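Local coordinates for protein RNA-dependent RNA Polymerase (Bombyx mori cytoplasmic polyhedrosis virus, PDB 6TZ0) that catalyses RNA-templated RNA synthesis in a double-stranded RNA virus, making plus strands by fully conservative transcription and probably also the complementary minus strands of the genome, at residues 123-126 with 127-131; 872-875 with 876-880. All blocks are in the same frame, centred on the assembly; numbering follows the deposited sequence.

Contact 1: residues 123-126 with 127-131; sequences YKLH and AALDK
Y123 meets A127 one turn further on through its backbone: the carbonyl O of Y123 receives the N-H of A127, with the methyl group CB of A127 lying 3.4 Å from the same oxygen. The side chain of Y123 comes no nearer than 5.1 Å to any atom of residues 127-131 and packs instead on N114, in the loop that leads into the helix. K124 repeats the bond with A128, whose N lies 2.9 Å from K124 O; the A128 methyl settles close to that carbonyl.

L125 contributes more. Its carbonyl O accepts from L129 N at 2.9 Å, and CG of L129 comes within 3.3 Å of that same oxygen, so the branch of the later leucine sits against the carbonyl. The two leucine side chains lie side by side and point the same way, CD2 of L125 touching CD1 of L129 at 3.7 Å. This is the i to i+4 pairing of an alpha-helix, here in helix 121-134 of the N-terminal region of the polymerase, and it sets two buried leucines next to each other on one face of the helix. Beyond the pair, L129 packs on Y81, in the long connection that precedes the helix.

H126 turns its imidazole back along the helix, CG anti to the carbonyl carbon (chi1 -75°), which brings one ring face under L125 CD2, 4.0 Å above the plane and offset toward the rim. The ring also meets that of Y116, their planes inclined by about 25°, and the H126 side chain rests on N114. H126 O accepts from D130 N at 2.9 Å, with CB of D130 lying alongside, whereas the carboxylate of D130 leads away from this turn.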
loop_
_atom_site.group_PDB
_atom_site.type_symbol
_atom_site.label_atom_id
_atom_site.label_comp_id
_atom_site.label_asym_id
_atom_site.label_seq_id
_atom_site.Cartn_x
_atom_site.Cartn_y
_atom_site.Cartn_z
ATOM N N TYR A 123 32.049 -1.925 -13.311
ATOM C CA TYR A 123 32.359 -1.252 -12.057
ATOM C C TYR A 123 31.105 -1.026 -11.225
ATOM O O TYR A 123 31.115 -1.259 -10.009
ATOM C CB TYR A 123 33.056 0.072 -12.335
ATOM C CG TYR A 123 33.449 0.822 -11.092
ATOM C CD1 TYR A 123 34.553 0.436 -10.351
ATOM C CD2 TYR A 123 32.710 1.910 -10.652
ATOM C CE1 TYR A 123 34.913 1.114 -9.209
ATOM C CE2 TYR A 123 33.062 2.592 -9.511
ATOM C CZ TYR A 123 34.164 2.191 -8.796
ATOM O OH TYR A 123 34.518 2.871 -7.658
ATOM N N LYS A 124 30.020 -0.577 -11.871
ATOM C CA LYS A 124 28.737 -0.408 -11.193
ATOM C C LYS A 124 28.210 -1.739 -10.677
ATOM O O LYS A 124 27.691 -1.818 -9.558
ATOM C CB LYS A 124 27.715 0.204 -12.148
ATOM C CG LYS A 124 28.091 1.528 -12.750
ATOM C CD LYS A 124 28.039 2.647 -11.756
ATOM C CE LYS A 124 28.441 3.935 -12.438
ATOM N NZ LYS A 124 27.463 4.292 -13.499
ATOM N N LEU A 125 28.378 -2.798 -11.472
ATOM C CA LEU A 125 27.904 -4.124 -11.091
ATOM C C LEU A 125 28.650 -4.662 -9.875
ATOM O O LEU A 125 28.028 -5.178 -8.941
ATOM C CB LEU A 125 28.041 -5.064 -12.286
ATOM C CG LEU A 125 27.477 -6.481 -12.279
ATOM C CD1 LEU A 125 27.004 -6.786 -13.658
ATOM C CD2 LEU A 125 28.543 -7.480 -11.921
ATOM N N HIS A 126 29.976 -4.528 -9.850
ATOM C CA HIS A 126 30.723 -5.028 -8.703
ATOM C C HIS A 126 30.596 -4.130 -7.478
ATOM O O HIS A 126 30.670 -4.633 -6.352
ATOM C CB HIS A 126 32.180 -5.244 -9.092
ATOM C CG HIS A 126 32.393 -6.459 -9.938
ATOM N ND1 HIS A 126 32.542 -7.719 -9.404
ATOM C CD2 HIS A 126 32.413 -6.618 -11.282
ATOM C CE1 HIS A 126 32.692 -8.595 -10.381
ATOM N NE2 HIS A 126 32.615 -7.952 -11.531
ATOM N N ALA A 127 30.356 -2.828 -7.659
ATOM C CA ALA A 127 30.027 -1.987 -6.509
ATOM C C ALA A 127 28.678 -2.370 -5.915
ATOM O O ALA A 127 28.511 -2.383 -4.688
ATOM C CB ALA A 127 30.030 -0.516 -6.914
ATOM N N ALA A 128 27.718 -2.733 -6.767
ATOM C CA ALA A 128 26.426 -3.176 -6.264
ATOM C C ALA A 128 26.507 -4.547 -5.609
ATOM O O ALA A 128 25.791 -4.804 -4.639
ATOM C CB ALA A 128 25.403 -3.190 -7.391
ATOM N N LEU A 129 27.369 -5.435 -6.103
ATOM C CA LEU A 129 27.522 -6.726 -5.438
ATOM C C LEU A 129 28.269 -6.594 -4.117
ATOM O O LEU A 129 27.999 -7.353 -3.176
ATOM C CB LEU A 129 28.216 -7.714 -6.367
ATOM C CG LEU A 129 27.327 -8.089 -7.552
ATOM C CD1 LEU A 129 28.075 -8.929 -8.540
ATOM C CD2 LEU A 129 26.082 -8.808 -7.090
ATOM N N ASP A 130 29.192 -5.630 -4.023
ATOM C CA ASP A 130 29.777 -5.272 -2.734
ATOM C C ASP A 130 28.709 -4.773 -1.770
ATOM O O ASP A 130 28.701 -5.151 -0.592
ATOM C CB ASP A 130 30.852 -4.202 -2.937
ATOM C CG ASP A 130 31.717 -3.970 -1.697
ATOM O OD1 ASP A 130 31.563 -4.678 -0.690
ATOM O OD2 ASP A 130 32.557 -3.049 -1.723
ATOM N N LYS A 131 27.803 -3.921 -2.258
ATOM C CA LYS A 131 26.690 -3.447 -1.438
ATOM C C LYS A 131 25.766 -4.589 -1.027
ATOM O O LYS A 131 25.220 -4.581 0.080
ATOM C CB LYS A 131 25.916 -2.376 -2.206
ATOM C CG LYS A 131 24.810 -1.710 -1.418
ATOM C CD LYS A 131 24.119 -0.624 -2.219
ATOM C CE LYS A 131 22.999 0.010 -1.407
ATOM N NZ LYS A 131 22.305 1.108 -2.135
#

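Contact 2: residues 872-875 with 876-880; sequences RRLL and YDVSN
S879 folds its hydroxyl back onto the carbonyl of L875, OG donating to L875 O over 2.9 Å in the carbonyl plane. Its torsion, with OG beside the backbone N (chi1 -62°), brings the hydroxyl to that oxygen, and OG also accepts from the N-H of D893. The main-chain N of S879 bonds only weakly, at 3.2 Å, to Y876 O, while the hydroxyl of the same residue serves L875 O. V878 N is bound at 3.0 Å to L874 O, against which CG2 of V878 also packs.

R873 O is held twice, by D877 N at 2.9 Å and, weakly, by Y876 N at 3.2 Å. R872 O lies near the plane of the Y876 ring, at its edge, 3.7 Å from CD2 of Y876. The tyrosine hydroxyl is hydrogen-bonded to D1017, which also forms a salt bridge with R872 NE, so one carboxylate ties the two side chains together. L875 CD1 sits over one face of the R872 guanidinium, toward its rim.

The polar ends of R873 and D877 find their strongest partners elsewhere: R873 NH2 donates to Y1022 O and its guanidinium makes a cation-pi contact with the Y1022 ring, while D877 OD1 is salt-bridged to R852. L875 and V878 pack on helix 894-899. The bond from the serine hydroxyl to the carbonyl four residues back is a common serine-to-backbone bond of alpha-helices, used here at the C-terminal end of helix 873-878, with N880 just beyond as N-cap of helix 881-886.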
loop_
_atom_site.group_PDB
_atom_site.type_symbol
_atom_site.label_atom_id
_atom_site.label_comp_id
_atom_site.label_asym_id
_atom_site.label_seq_id
_atom_site.Cartn_x
_atom_site.Cartn_y
_atom_site.Cartn_z
ATOM N N ARG A 872 3.842 -0.057 39.247
ATOM C CA ARG A 872 4.297 0.649 40.439
ATOM C C ARG A 872 3.979 -0.127 41.715
ATOM O O ARG A 872 4.618 0.097 42.748
ATOM C CB ARG A 872 3.676 2.052 40.460
ATOM C CG ARG A 872 4.208 2.980 41.531
ATOM C CD ARG A 872 3.710 4.392 41.409
ATOM N NE ARG A 872 4.132 5.169 42.571
ATOM C CZ ARG A 872 5.306 5.780 42.681
ATOM N NH1 ARG A 872 5.596 6.456 43.781
ATOM N NH2 ARG A 872 6.187 5.725 41.693
ATOM N N ARG A 873 3.055 -1.085 41.645
ATOM C CA ARG A 873 2.701 -1.891 42.805
ATOM C C ARG A 873 3.826 -2.837 43.222
ATOM O O ARG A 873 3.817 -3.330 44.355
ATOM C CB ARG A 873 1.417 -2.663 42.488
ATOM C CG ARG A 873 0.725 -3.330 43.659
ATOM C CD ARG A 873 -0.556 -3.989 43.219
ATOM N NE ARG A 873 -1.199 -4.684 44.324
ATOM C CZ ARG A 873 -0.991 -5.962 44.618
ATOM N NH1 ARG A 873 -0.164 -6.688 43.886
ATOM N NH2 ARG A 873 -1.616 -6.516 45.642
ATOM N N LEU A 874 4.808 -3.081 42.351
ATOM C CA LEU A 874 5.944 -3.916 42.730
ATOM C C LEU A 874 6.819 -3.232 43.775
ATOM O O LEU A 874 7.428 -3.913 44.610
ATOM C CB LEU A 874 6.763 -4.271 41.491
ATOM C CG LEU A 874 7.888 -5.291 41.662
ATOM C CD1 LEU A 874 7.314 -6.639 42.052
ATOM C CD2 LEU A 874 8.716 -5.392 40.401
ATOM N N LEU A 875 6.861 -1.894 43.763
ATOM C CA LEU A 875 7.583 -1.134 44.781
ATOM C C LEU A 875 7.021 -1.383 46.170
ATOM O O LEU A 875 7.770 -1.408 47.152
ATOM C CB LEU A 875 7.506 0.361 44.479
ATOM C CG LEU A 875 8.076 0.937 43.189
ATOM C CD1 LEU A 875 7.720 2.413 43.102
ATOM C CD2 LEU A 875 9.569 0.740 43.125
ATOM N N TYR A 876 5.711 -1.569 46.268
ATOM C CA TYR A 876 5.053 -1.828 47.536
ATOM C C TYR A 876 5.015 -3.307 47.870
ATOM O O TYR A 876 5.020 -3.668 49.051
ATOM C CB TYR A 876 3.637 -1.259 47.493
ATOM C CG TYR A 876 3.611 0.243 47.402
ATOM C CD1 TYR A 876 3.685 1.023 48.544
ATOM C CD2 TYR A 876 3.544 0.882 46.172
ATOM C CE1 TYR A 876 3.666 2.398 48.469
ATOM C CE2 TYR A 876 3.532 2.257 46.086
ATOM C CZ TYR A 876 3.594 3.007 47.240
ATOM O OH TYR A 876 3.583 4.376 47.174
ATOM N N ASP A 877 4.988 -4.166 46.849
ATOM C CA ASP A 877 5.035 -5.606 47.069
ATOM C C ASP A 877 6.389 -6.032 47.623
ATOM O O ASP A 877 6.460 -6.932 48.466
ATOM C CB ASP A 877 4.729 -6.334 45.759
ATOM C CG ASP A 877 4.383 -7.796 45.960
ATOM O OD1 ASP A 877 4.289 -8.250 47.117
ATOM O OD2 ASP A 877 4.213 -8.506 44.946
ATOM N N VAL A 878 7.473 -5.391 47.174
ATOM C CA VAL A 878 8.787 -5.672 47.754
ATOM C C VAL A 878 8.860 -5.161 49.196
ATOM O O VAL A 878 9.504 -5.780 50.054
ATOM C CB VAL A 878 9.885 -5.081 46.842
ATOM C CG1 VAL A 878 11.262 -5.184 47.458
ATOM C CG2 VAL A 878 9.906 -5.819 45.527
ATOM N N SER A 879 8.121 -4.099 49.514
ATOM C CA SER A 879 8.106 -3.499 50.843
ATOM C C SER A 879 7.214 -4.242 51.851
ATOM O O SER A 879 6.896 -3.647 52.889
ATOM C CB SER A 879 7.660 -2.039 50.751
ATOM O OG SER A 879 8.567 -1.283 49.974
ATOM N N ASN A 880 6.833 -5.495 51.566
ATOM C CA ASN A 880 6.023 -6.366 52.428
ATOM C C ASN A 880 4.673 -5.716 52.746
ATOM O O ASN A 880 4.392 -5.270 53.859
ATOM C CB ASN A 880 6.770 -6.774 53.703
ATOM C CG ASN A 880 6.157 -7.993 54.368
ATOM O OD1 ASN A 880 5.156 -8.534 53.901
ATOM N ND2 ASN A 880 6.768 -8.442 55.454
#

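In the fold
Contacts 1 and 2 are separate helical segments that do not touch: their centres lie 58 Å apart and their nearest atoms about 44 Å. Each centre is about 33 Å from the centre of the chain, and they belong to different regions of the polymerase, contact 1 to the N-terminal region and contact 2 to the C-terminal region. Both lie away from the nucleotide- and magnesium-binding residues, including the metal-binding D547, D680 and D681. Helical segment 123-131 is only partly buried, whereas 872-880 is largely buried, with polar side chains that reach R852, D1017 and Y1022 beyond the segment.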